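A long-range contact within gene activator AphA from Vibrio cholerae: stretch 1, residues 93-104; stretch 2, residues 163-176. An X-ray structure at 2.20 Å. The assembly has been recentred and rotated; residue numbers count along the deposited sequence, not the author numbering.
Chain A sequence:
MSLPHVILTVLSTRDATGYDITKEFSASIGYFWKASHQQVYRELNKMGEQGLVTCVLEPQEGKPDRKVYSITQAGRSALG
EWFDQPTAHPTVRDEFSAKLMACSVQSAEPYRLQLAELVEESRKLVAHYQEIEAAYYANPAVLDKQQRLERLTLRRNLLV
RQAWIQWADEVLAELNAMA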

ATOM      1  N   ARG A  93      -0.076  -3.448  -7.178  1.00 48.66           N
ATOM      2  CA  ARG A  93       0.487  -2.839  -8.373  1.00 47.20           C
ATOM      3  C   ARG A  93       1.672  -2.056  -7.825  1.00 45.42           C
ATOM      4  O   ARG A  93       1.626  -0.831  -7.722  1.00 45.51           O
ATOM      5  CB  ARG A  93      -0.515  -1.882  -9.035  1.00 50.49           C
ATOM      6  CG  ARG A  93      -1.772  -2.536  -9.634  1.00 53.06           C
ATOM      7  CD  ARG A  93      -2.714  -1.457 -10.173  1.00 57.60           C
ATOM      8  NE  ARG A  93      -4.090  -1.919 -10.357  1.00 60.93           N
ATOM      9  CZ  ARG A  93      -4.463  -2.791 -11.283  1.00 61.60           C
ATOM     10  NH1 ARG A  93      -3.558  -3.296 -12.109  1.00 64.50           N
ATOM     11  NH2 ARG A  93      -5.735  -3.152 -11.386  1.00 61.93           N
ATOM     12  N   ASP A  94       2.733  -2.771  -7.468  1.00 41.78           N
ATOM     13  CA  ASP A  94       3.903  -2.135  -6.889  1.00 39.43           C
ATOM     14  C   ASP A  94       4.848  -1.456  -7.868  1.00 38.27           C
ATOM     15  O   ASP A  94       5.533  -2.106  -8.665  1.00 36.72           O
ATOM     16  CB  ASP A  94       4.681  -3.141  -6.049  1.00 40.86           C
ATOM     17  CG  ASP A  94       5.803  -2.491  -5.281  1.00 39.90           C
ATOM     18  OD1 ASP A  94       6.975  -2.663  -5.654  1.00 41.54           O
ATOM     19  OD2 ASP A  94       5.507  -1.788  -4.299  1.00 44.22           O
ATOM     20  N   GLU A  95       4.907  -0.134  -7.768  1.00 37.55           N
ATOM     21  CA  GLU A  95       5.751   0.669  -8.636  1.00 38.33           C
ATOM     22  C   GLU A  95       7.236   0.367  -8.464  1.00 35.51           C
ATOM     23  O   GLU A  95       7.993   0.373  -9.430  1.00 35.41           O
ATOM     24  CB  GLU A  95       5.499   2.155  -8.380  1.00 42.24           C
ATOM     25  CG  GLU A  95       6.025   3.050  -9.485  1.00 49.79           C
ATOM     26  CD  GLU A  95       5.181   2.978 -10.748  1.00 51.80           C
ATOM     27  OE1 GLU A  95       4.349   2.052 -10.869  1.00 53.86           O
ATOM     28  OE2 GLU A  95       5.358   3.850 -11.624  1.00 54.08           O
ATOM     29  N   PHE A  96       7.662   0.108  -7.237  1.00 35.09           N
ATOM     30  CA  PHE A  96       9.071  -0.189  -7.002  1.00 34.42           C
ATOM     31  C   PHE A  96       9.465  -1.493  -7.663  1.00 32.60           C
ATOM     32  O   PHE A  96      10.553  -1.615  -8.228  1.00 32.87           O
ATOM     33  CB  PHE A  96       9.354  -0.273  -5.504  1.00 39.62           C
ATOM     34  CG  PHE A  96       9.192   1.033  -4.798  1.00 44.62           C
ATOM     35  CD1 PHE A  96       8.112   1.250  -3.946  1.00 46.81           C
ATOM     36  CD2 PHE A  96      10.111   2.053  -5.001  1.00 45.40           C
ATOM     37  CE1 PHE A  96       7.947   2.470  -3.309  1.00 48.48           C
ATOM     38  CE2 PHE A  96       9.960   3.281  -4.373  1.00 48.89           C
ATOM     39  CZ  PHE A  96       8.876   3.491  -3.522  1.00 49.35           C
ATOM     40  N   SER A  97       8.573  -2.474  -7.589  1.00 30.70           N
ATOM     41  CA  SER A  97       8.830  -3.773  -8.194  1.00 32.06           C
ATOM     42  C   SER A  97       8.831  -3.609  -9.704  1.00 31.51           C
ATOM     43  O   SER A  97       9.681  -4.167 -10.396  1.00 31.72           O
ATOM     44  CB  SER A  97       7.758  -4.780  -7.785  1.00 30.09           C
ATOM     45  OG  SER A  97       7.832  -5.048  -6.393  1.00 30.22           O
ATOM     46  N   ALA A  98       7.874  -2.834 -10.205  1.00 29.51           N
ATOM     47  CA  ALA A  98       7.775  -2.582 -11.633  1.00 31.20           C
ATOM     48  C   ALA A  98       9.069  -1.950 -12.162  1.00 31.67           C
ATOM     49  O   ALA A  98       9.561  -2.333 -13.210  1.00 33.21           O
ATOM     50  CB  ALA A  98       6.586  -1.672 -11.912  1.00 32.85           C
ATOM     51  N   LYS A  99       9.623  -0.988 -11.430  1.00 34.10           N
ATOM     52  CA  LYS A  99      10.864  -0.347 -11.850  1.00 35.35           C
ATOM     53  C   LYS A  99      12.016  -1.349 -11.755  1.00 35.51           C
ATOM     54  O   LYS A  99      12.888  -1.392 -12.618  1.00 36.65           O
ATOM     55  CB  LYS A  99      11.178   0.861 -10.960  1.00 38.67           C
ATOM     56  CG  LYS A  99      10.212   2.038 -11.075  1.00 42.60           C
ATOM     57  CD  LYS A  99      10.391   2.814 -12.359  1.00 44.81           C
ATOM     58  CE  LYS A  99       9.475   4.054 -12.406  1.00 45.43           C
ATOM     59  NZ  LYS A  99       9.924   5.163 -11.510  1.00 45.47           N
ATOM     60  N   LEU A 100      12.022  -2.149 -10.696  1.00 34.41           N
ATOM     61  CA  LEU A 100      13.078  -3.138 -10.502  1.00 33.68           C
ATOM     62  C   LEU A 100      13.171  -4.042 -11.725  1.00 34.21           C
ATOM     63  O   LEU A 100      14.251  -4.270 -12.257  1.00 33.84           O
ATOM     64  CB  LEU A 100      12.785  -3.995  -9.271  1.00 32.55           C
ATOM     65  CG  LEU A 100      13.913  -4.462  -8.343  1.00 37.29           C
ATOM     66  CD1 LEU A 100      13.577  -5.867  -7.902  1.00 34.22           C
ATOM     67  CD2 LEU A 100      15.286  -4.428  -9.012  1.00 37.57           C
ATOM     68  N   MET A 101      12.037  -4.556 -12.182  1.00 33.74           N
ATOM     69  CA  MET A 101      12.062  -5.436 -13.338  1.00 36.22           C
ATOM     70  C   MET A 101      12.630  -4.768 -14.581  1.00 37.38           C
ATOM     71  O   MET A 101      13.216  -5.428 -15.429  1.00 40.85           O
ATOM     72  CB  MET A 101      10.661  -5.972 -13.639  1.00 34.40           C
ATOM     73  CG  MET A 101      10.123  -6.935 -12.584  1.00 37.01           C
ATOM     74  SD  MET A 101      11.296  -8.251 -12.113  1.00 36.57           S
ATOM     75  CE  MET A 101      11.744  -8.915 -13.695  1.00 33.56           C
ATOM     76  N   ALA A 102      12.454  -3.461 -14.699  1.00 38.66           N
ATOM     77  CA  ALA A 102      12.964  -2.755 -15.864  1.00 38.86           C
ATOM     78  C   ALA A 102      14.468  -2.581 -15.755  1.00 40.81           C
ATOM     79  O   ALA A 102      15.108  -2.112 -16.693  1.00 38.92           O
ATOM     80  CB  ALA A 102      12.281  -1.389 -15.996  1.00 38.56           C
ATOM     81  N   CYS A 103      15.042  -2.953 -14.617  1.00 42.89           N
ATOM     82  CA  CYS A 103      16.484  -2.817 -14.472  1.00 47.11           C
ATOM     83  C   CYS A 103      17.233  -3.798 -15.360  1.00 50.43           C
ATOM     84  O   CYS A 103      18.438  -3.662 -15.561  1.00 51.44           O
ATOM     85  CB  CYS A 103      16.905  -2.996 -13.020  1.00 42.72           C
ATOM     86  SG  CYS A 103      16.555  -1.531 -12.044  1.00 44.13           S
ATOM     87  N   SER A 104      16.525  -4.786 -15.895  1.00 54.09           N
ATOM     88  CA  SER A 104      17.167  -5.750 -16.778  1.00 58.12           C
ATOM     89  C   SER A 104      17.431  -5.101 -18.138  1.00 59.45           C
ATOM     90  O   SER A 104      18.283  -5.559 -18.896  1.00 60.41           O
ATOM     91  CB  SER A 104      16.280  -6.980 -16.976  1.00 59.97           C
ATOM     92  OG  SER A 104      15.278  -6.730 -17.949  1.00 64.73           O
ATOM     93  N   ALA A 163       9.316  -3.601   7.216  1.00 40.32           N
ATOM     94  CA  ALA A 163       9.353  -4.703   6.275  1.00 39.72           C
ATOM     95  C   ALA A 163       9.825  -4.185   4.919  1.00 37.77           C
ATOM     96  O   ALA A 163      10.601  -4.836   4.234  1.00 34.91           O
ATOM     97  CB  ALA A 163       7.968  -5.341   6.151  1.00 41.70           C
ATOM     98  N   TRP A 164       9.363  -3.000   4.538  1.00 37.70           N
ATOM     99  CA  TRP A 164       9.760  -2.440   3.253  1.00 38.96           C
ATOM    100  C   TRP A 164      11.259  -2.109   3.214  1.00 39.39           C
ATOM    101  O   TRP A 164      11.921  -2.286   2.185  1.00 37.16           O
ATOM    102  CB  TRP A 164       8.940  -1.191   2.944  1.00 38.75           C
ATOM    103  CG  TRP A 164       9.203  -0.675   1.577  1.00 42.14           C
ATOM    104  CD1 TRP A 164       8.566  -1.036   0.419  1.00 40.08           C
ATOM    105  CD2 TRP A 164      10.213   0.269   1.204  1.00 43.83           C
ATOM    106  NE1 TRP A 164       9.121  -0.371  -0.651  1.00 41.09           N
ATOM    107  CE2 TRP A 164      10.131   0.434  -0.199  1.00 42.26           C
ATOM    108  CE3 TRP A 164      11.180   0.989   1.920  1.00 46.69           C
ATOM    109  CZ2 TRP A 164      10.982   1.294  -0.901  1.00 44.51           C
ATOM    110  CZ3 TRP A 164      12.027   1.847   1.218  1.00 50.89           C
ATOM    111  CH2 TRP A 164      11.920   1.991  -0.180  1.00 49.29           C
ATOM    112  N   ILE A 165      11.787  -1.632   4.340  1.00 38.55           N
ATOM    113  CA  ILE A 165      13.211  -1.310   4.452  1.00 37.56           C
ATOM    114  C   ILE A 165      14.018  -2.597   4.317  1.00 38.15           C
ATOM    115  O   ILE A 165      15.044  -2.639   3.643  1.00 37.48           O
ATOM    116  CB  ILE A 165      13.530  -0.678   5.817  1.00 36.22           C
ATOM    117  CG1 ILE A 165      12.858   0.692   5.917  1.00 34.94           C
ATOM    118  CG2 ILE A 165      15.051  -0.613   6.011  1.00 36.67           C
ATOM    119  CD1 ILE A 165      13.007   1.353   7.273  1.00 38.69           C
ATOM    120  N   GLN A 166      13.551  -3.653   4.970  1.00 38.64           N
ATOM    121  CA  GLN A 166      14.237  -4.938   4.874  1.00 41.01           C
ATOM    122  C   GLN A 166      14.296  -5.361   3.398  1.00 39.88           C
ATOM    123  O   GLN A 166      15.323  -5.834   2.913  1.00 40.04           O
ATOM    124  CB  GLN A 166      13.478  -5.985   5.690  1.00 44.98           C
ATOM    125  CG  GLN A 166      14.190  -7.307   5.838  1.00 51.15           C
ATOM    126  CD  GLN A 166      13.388  -8.315   6.658  1.00 53.81           C
ATOM    127  OE1 GLN A 166      12.948  -8.023   7.767  1.00 55.13           O
ATOM    128  NE2 GLN A 166      13.204  -9.509   6.111  1.00 55.14           N
ATOM    129  N   TRP A 167      13.188  -5.182   2.684  1.00 38.44           N
ATOM    130  CA  TRP A 167      13.126  -5.545   1.271  1.00 37.96           C
ATOM    131  C   TRP A 167      14.050  -4.673   0.420  1.00 38.23           C
ATOM    132  O   TRP A 167      14.806  -5.169  -0.413  1.00 37.89           O
ATOM    133  CB  TRP A 167      11.698  -5.397   0.742  1.00 36.77           C
ATOM    134  CG  TRP A 167      11.609  -5.714  -0.707  1.00 35.92           C
ATOM    135  CD1 TRP A 167      11.790  -6.936  -1.286  1.00 36.65           C
ATOM    136  CD2 TRP A 167      11.389  -4.791  -1.775  1.00 35.80           C
ATOM    137  NE1 TRP A 167      11.703  -6.829  -2.653  1.00 35.26           N
ATOM    138  CE2 TRP A 167      11.460  -5.520  -2.982  1.00 35.73           C
ATOM    139  CE3 TRP A 167      11.149  -3.408  -1.835  1.00 40.19           C
ATOM    140  CZ2 TRP A 167      11.291  -4.926  -4.235  1.00 33.13           C
ATOM    141  CZ3 TRP A 167      10.981  -2.812  -3.080  1.00 39.03           C
ATOM    142  CH2 TRP A 167      11.058  -3.574  -4.266  1.00 39.83           C
ATOM    143  N   ALA A 168      13.963  -3.366   0.628  1.00 40.20           N
ATOM    144  CA  ALA A 168      14.773  -2.408  -0.112  1.00 41.94           C
ATOM    145  C   ALA A 168      16.254  -2.744   0.007  1.00 42.87           C
ATOM    146  O   ALA A 168      16.990  -2.687  -0.982  1.00 42.93           O
ATOM    147  CB  ALA A 168      14.501  -1.013   0.402  1.00 42.53           C
ATOM    148  N   ASP A 169      16.698  -3.097   1.210  1.00 43.31           N
ATOM    149  CA  ASP A 169      18.100  -3.458   1.398  1.00 43.82           C
ATOM    150  C   ASP A 169      18.427  -4.694   0.575  1.00 45.45           C
ATOM    151  O   ASP A 169      19.494  -4.778  -0.028  1.00 45.63           O
ATOM    152  CB  ASP A 169      18.418  -3.745   2.866  1.00 45.64           C
ATOM    153  CG  ASP A 169      18.445  -2.496   3.718  1.00 49.64           C
ATOM    154  OD1 ASP A 169      18.677  -1.394   3.168  1.00 49.99           O
ATOM    155  OD2 ASP A 169      18.247  -2.624   4.949  1.00 50.15           O
ATOM    156  N   GLU A 170      17.517  -5.667   0.552  1.00 46.05           N
ATOM    157  CA  GLU A 170      17.767  -6.875  -0.229  1.00 45.89           C
ATOM    158  C   GLU A 170      17.943  -6.532  -1.700  1.00 46.34           C
ATOM    159  O   GLU A 170      18.796  -7.100  -2.379  1.00 46.16           O
ATOM    160  CB  GLU A 170      16.624  -7.877  -0.073  1.00 45.16           C
ATOM    161  CG  GLU A 170      16.667  -8.636   1.226  1.00 43.31           C
ATOM    162  CD  GLU A 170      15.710  -9.804   1.241  1.00 45.01           C
ATOM    163  OE1 GLU A 170      15.620 -10.529   0.226  1.00 43.74           O
ATOM    164  OE2 GLU A 170      15.055 -10.010   2.277  1.00 44.39           O
ATOM    165  N   VAL A 171      17.132  -5.605  -2.193  1.00 46.23           N
ATOM    166  CA  VAL A 171      17.232  -5.197  -3.585  1.00 47.92           C
ATOM    167  C   VAL A 171      18.555  -4.477  -3.800  1.00 49.68           C
ATOM    168  O   VAL A 171      19.289  -4.779  -4.738  1.00 50.35           O
ATOM    169  CB  VAL A 171      16.094  -4.243  -3.977  1.00 46.19           C
ATOM    170  CG1 VAL A 171      16.327  -3.714  -5.388  1.00 45.25           C
ATOM    171  CG2 VAL A 171      14.754  -4.965  -3.886  1.00 43.84           C
ATOM    172  N   LEU A 172      18.849  -3.525  -2.920  1.00 52.29           N
ATOM    173  CA  LEU A 172      20.082  -2.749  -3.004  1.00 54.06           C
ATOM    174  C   LEU A 172      21.299  -3.648  -3.102  1.00 55.74           C
ATOM    175  O   LEU A 172      22.272  -3.308  -3.773  1.00 57.32           O
ATOM    176  CB  LEU A 172      20.202  -1.822  -1.794  1.00 53.44           C
ATOM    177  CG  LEU A 172      19.123  -0.739  -1.783  1.00 53.57           C
ATOM    178  CD1 LEU A 172      19.222   0.098  -0.529  1.00 54.16           C
ATOM    179  CD2 LEU A 172      19.278   0.134  -3.015  1.00 56.37           C
ATOM    180  N   ALA A 173      21.235  -4.803  -2.447  1.00 57.25           N
ATOM    181  CA  ALA A 173      22.337  -5.753  -2.478  1.00 59.73           C
ATOM    182  C   ALA A 173      22.441  -6.410  -3.848  1.00 62.45           C
ATOM    183  O   ALA A 173      23.514  -6.441  -4.445  1.00 63.76           O
ATOM    184  CB  ALA A 173      22.146  -6.813  -1.409  1.00 58.67           C
ATOM    185  N   GLU A 174      21.325  -6.937  -4.339  1.00 64.58           N
ATOM    186  CA  GLU A 174      21.302  -7.597  -5.639  1.00 67.83           C
ATOM    187  C   GLU A 174      21.775  -6.676  -6.752  1.00 68.76           C
ATOM    188  O   GLU A 174      22.437  -7.112  -7.693  1.00 69.25           O
ATOM    189  CB  GLU A 174      19.890  -8.081  -5.968  1.00 68.91           C
ATOM    190  CG  GLU A 174      19.362  -9.172  -5.056  1.00 72.42           C
ATOM    191  CD  GLU A 174      20.201 -10.432  -5.098  1.00 74.25           C
ATOM    192  OE1 GLU A 174      20.527 -10.905  -6.207  1.00 74.64           O
ATOM    193  OE2 GLU A 174      20.531 -10.951  -4.012  1.00 77.80           O
ATOM    194  N   LEU A 175      21.424  -5.401  -6.646  1.00 70.36           N
ATOM    195  CA  LEU A 175      21.812  -4.434  -7.661  1.00 73.72           C
ATOM    196  C   LEU A 175      23.331  -4.246  -7.743  1.00 76.58           C
ATOM    197  O   LEU A 175      23.827  -3.544  -8.627  1.00 78.52           O
ATOM    198  CB  LEU A 175      21.102  -3.096  -7.409  1.00 72.09           C
ATOM    199  CG  LEU A 175      19.598  -3.108  -7.735  1.00 71.06           C
ATOM    200  CD1 LEU A 175      18.941  -1.813  -7.298  1.00 69.83           C
ATOM    201  CD2 LEU A 175      19.407  -3.318  -9.229  1.00 69.55           C
ATOM    202  N   ASN A 176      24.063  -4.888  -6.834  1.00 78.78           N
ATOM    203  CA  ASN A 176      25.524  -4.810  -6.824  1.00 80.90           C
ATOM    204  C   ASN A 176      26.127  -6.128  -7.288  1.00 81.86           C
ATOM    205  O   ASN A 176      26.948  -6.161  -8.200  1.00 82.91           O
ATOM    206  CB  ASN A 176      26.058  -4.492  -5.422  1.00 80.94           C
ATOM    207  CG  ASN A 176      25.514  -3.195  -4.870  1.00 82.64           C
ATOM    208  OD1 ASN A 176      25.197  -2.271  -5.617  1.00 83.84           O
ATOM    209  ND2 ASN A 176      25.417  -3.113  -3.547  1.00 83.47           N
TER

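Two helical segments lie side by side and run in nearly the same direction, with 7° between their axes. The axes come no closer than 12.5 Å, so side chains must fill the gap. The backbones register at Phe96 with Ala168, Leu100 with Val171 and Cys103 with Leu175. The closest of these CA–CA distances is 8.3 Å, from Leu100 CA to Val171 CA. No hydrogen bond crosses between the stretches; the contact is largely apolar.

At one end, Trp164 and Phe96 form an edge-to-face aromatic pair. The slightly positive edge of the indole points at the electron-rich phenylalanine face, with ring planes at 60°. Phe96 CD1 lies 3.8 Å from Trp164 NE1. Trp167 reaches across beside this pair. Trp167 CZ3 is 3.9 Å from Phe96 CB, which sits at the edge of the indole.

Asp94 caps the first helix. Its carboxylate satisfies a first-turn backbone N-H that has no carbonyl partner within the helix. Asp94 OD1 accepts from Ser97 N at 2.5 Å and from Ser97 OG at 2.6 Å. The Trp167 ring lies beside this cap, with Trp167 CZ2 4.1 Å from Ser97 OG.

Further along, the contacts are between smaller apolar groups, though Leu100 CD1 still lies 4.4 Å from Trp167 CZ2. Leu100 CD2 packs 3.8 Å from Val171 CG1 and 4.3 Å from Leu175 CD2. The CA-to-CB bond of Leu175 points sideways, but the end of the side chain comes nearer. Leu175 CD2 also lies 4.4 Å from Cys103 SG.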